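SIS domain protein (Listeria monocytogenes str. 4b F2365, PDB 3FXA) probably binds or isomerises sugar phosphates, though its precise reaction and substrate are not established. Local coordinates at residues M178-K182 and E183-V187. Residues are numbered along the deposited sequence; the frame is centred on the assembly and turned at random.
Sequences MNYTK and EQFSV
Gln184 reaches back from the first turn of helix 182-188 to the loop in front of it, meeting Tyr180 and Thr181. Its CB packs against the tyrosine ring, 3.5 Å from Tyr180 CE1, and its CG lies 3.4 Å from Thr181 OG1. With CG beside the backbone N (chi1 -74°) and the chain extended beyond it, CD comes to the CD1 side of the ring, ring and amide planes 55° apart. At the tip, Gln184 OE1 accepts from Thr181 N (2.9 Å, N-H...O 158°), the donor tilted slightly from the carbonyl plane; a weak bond of 3.4 Å from Thr181 OG1 to the same oxygen may add to this. In return Gln184 N donates to Thr181 OG1 (3.0 Å), closing a capping box with Thr181 as N-cap of the short helix that follows helix 157-177 of the SIS domain. Regular helical bonding starts with Phe185 N to Thr181 O (3.1 Å). Tyr180 is buried, and packs on Glu71 of its own chain and on Phe152 of a second subunit. Tyr180 OH ends 3.2 Å from Phe185 CA, and Tyr180 CE2 touches Phe185 CD2 at 4.1 Å. The Phe185 ring stacks with His189 and packs on Met154 of that neighbouring subunit.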
loop_
_atom_site.group_PDB
_atom_site.type_symbol
_atom_site.label_atom_id
_atom_site.label_comp_id
_atom_site.label_asym_id
_atom_site.label_seq_id
_atom_site.Cartn_x
_atom_site.Cartn_y
_atom_site.Cartn_z
HETATM N N MSE A 178 -14.164 25.445 -5.377
HETATM C CA MSE A 178 -14.222 25.496 -3.900
HETATM C C MSE A 178 -13.392 26.612 -3.261
HETATM O O MSE A 178 -13.328 26.677 -2.016
HETATM C CB MSE A 178 -13.748 24.154 -3.341
HETATM C CG MSE A 178 -14.510 22.956 -3.891
HETATM SE SE MSE A 178 -13.941 21.364 -2.974
HETATM C CE MSE A 178 -14.885 21.598 -1.270
ATOM N N ASN A 179 -12.751 27.467 -4.072
ATOM C CA ASN A 179 -11.906 28.576 -3.584
ATOM C C ASN A 179 -10.783 28.046 -2.679
ATOM O O ASN A 179 -10.546 28.560 -1.587
ATOM C CB ASN A 179 -12.769 29.649 -2.881
ATOM C CG ASN A 179 -13.863 30.210 -3.777
ATOM O OD1 ASN A 179 -15.045 30.179 -3.427
ATOM N ND2 ASN A 179 -13.474 30.719 -4.937
ATOM N N TYR A 180 -10.129 26.973 -3.143
ATOM C CA TYR A 180 -9.028 26.332 -2.435
ATOM C C TYR A 180 -7.854 27.315 -2.391
ATOM O O TYR A 180 -7.607 28.010 -3.390
ATOM C CB TYR A 180 -8.656 25.001 -3.131
ATOM C CG TYR A 180 -7.551 24.223 -2.459
ATOM C CD1 TYR A 180 -7.740 23.690 -1.185
ATOM C CD2 TYR A 180 -6.347 23.956 -3.110
ATOM C CE1 TYR A 180 -6.737 22.959 -0.553
ATOM C CE2 TYR A 180 -5.327 23.210 -2.486
ATOM C CZ TYR A 180 -5.543 22.721 -1.196
ATOM O OH TYR A 180 -4.589 21.979 -0.525
ATOM N N THR A 181 -7.176 27.421 -1.240
ATOM C CA THR A 181 -6.095 28.408 -1.046
ATOM C C THR A 181 -4.715 27.804 -0.927
ATOM O O THR A 181 -4.558 26.609 -0.605
ATOM C CB THR A 181 -6.300 29.258 0.242
ATOM O OG1 THR A 181 -6.119 28.451 1.416
ATOM C CG2 THR A 181 -7.676 29.891 0.253
ATOM N N LYS A 182 -3.713 28.653 -1.161
ATOM C CA LYS A 182 -2.294 28.288 -1.000
ATOM C C LYS A 182 -2.020 27.978 0.475
ATOM O O LYS A 182 -1.172 27.138 0.792
ATOM C CB LYS A 182 -1.362 29.432 -1.446
ATOM C CG LYS A 182 -1.406 29.762 -2.942
ATOM C CD LYS A 182 -0.563 31.001 -3.276
ATOM C CE LYS A 182 -0.668 31.394 -4.747
ATOM N NZ LYS A 182 -0.067 30.391 -5.662
ATOM N N GLU A 183 -2.733 28.669 1.370
ATOM C CA GLU A 183 -2.588 28.469 2.818
ATOM C C GLU A 183 -3.013 27.047 3.217
ATOM O O GLU A 183 -2.313 26.394 4.008
ATOM C CB GLU A 183 -3.342 29.551 3.618
ATOM C CG GLU A 183 -2.680 30.954 3.609
ATOM C CD GLU A 183 -2.725 31.728 2.268
ATOM O OE1 GLU A 183 -3.538 31.410 1.363
ATOM O OE2 GLU A 183 -1.932 32.688 2.124
ATOM N N GLN A 184 -4.145 26.585 2.682
ATOM C CA GLN A 184 -4.609 25.199 2.877
ATOM C C GLN A 184 -3.591 24.213 2.312
ATOM O O GLN A 184 -3.294 23.216 2.957
ATOM C CB GLN A 184 -5.938 24.936 2.184
ATOM C CG GLN A 184 -7.143 25.528 2.823
ATOM C CD GLN A 184 -8.339 25.351 1.925
ATOM O OE1 GLN A 184 -8.471 26.044 0.919
ATOM N NE2 GLN A 184 -9.202 24.409 2.263
ATOM N N PHE A 185 -3.105 24.471 1.094
ATOM C CA PHE A 185 -2.049 23.655 0.461
ATOM C C PHE A 185 -0.808 23.555 1.356
ATOM O O PHE A 185 -0.281 22.459 1.569
ATOM C CB PHE A 185 -1.643 24.240 -0.900
ATOM C CG PHE A 185 -0.744 23.347 -1.714
ATOM C CD1 PHE A 185 0.649 23.393 -1.562
ATOM C CD2 PHE A 185 -1.285 22.488 -2.671
ATOM C CE1 PHE A 185 1.480 22.555 -2.330
ATOM C CE2 PHE A 185 -0.466 21.676 -3.449
ATOM C CZ PHE A 185 0.918 21.706 -3.269
ATOM N N SER A 186 -0.380 24.677 1.925
ATOM C CA SER A 186 0.836 24.719 2.745
ATOM C C SER A 186 0.773 23.852 4.018
ATOM O O SER A 186 1.791 23.284 4.408
ATOM C CB SER A 186 1.211 26.163 3.116
ATOM O OG SER A 186 0.288 26.710 4.043
ATOM N N VAL A 187 -0.415 23.745 4.619
ATOM C CA VAL A 187 -0.635 22.942 5.837
ATOM C C VAL A 187 -0.376 21.468 5.573
ATOM O O VAL A 187 0.299 20.813 6.388
ATOM C CB VAL A 187 -2.058 23.124 6.412
ATOM C CG1 VAL A 187 -2.335 22.103 7.538
ATOM C CG2 VAL A 187 -2.224 24.546 6.953
#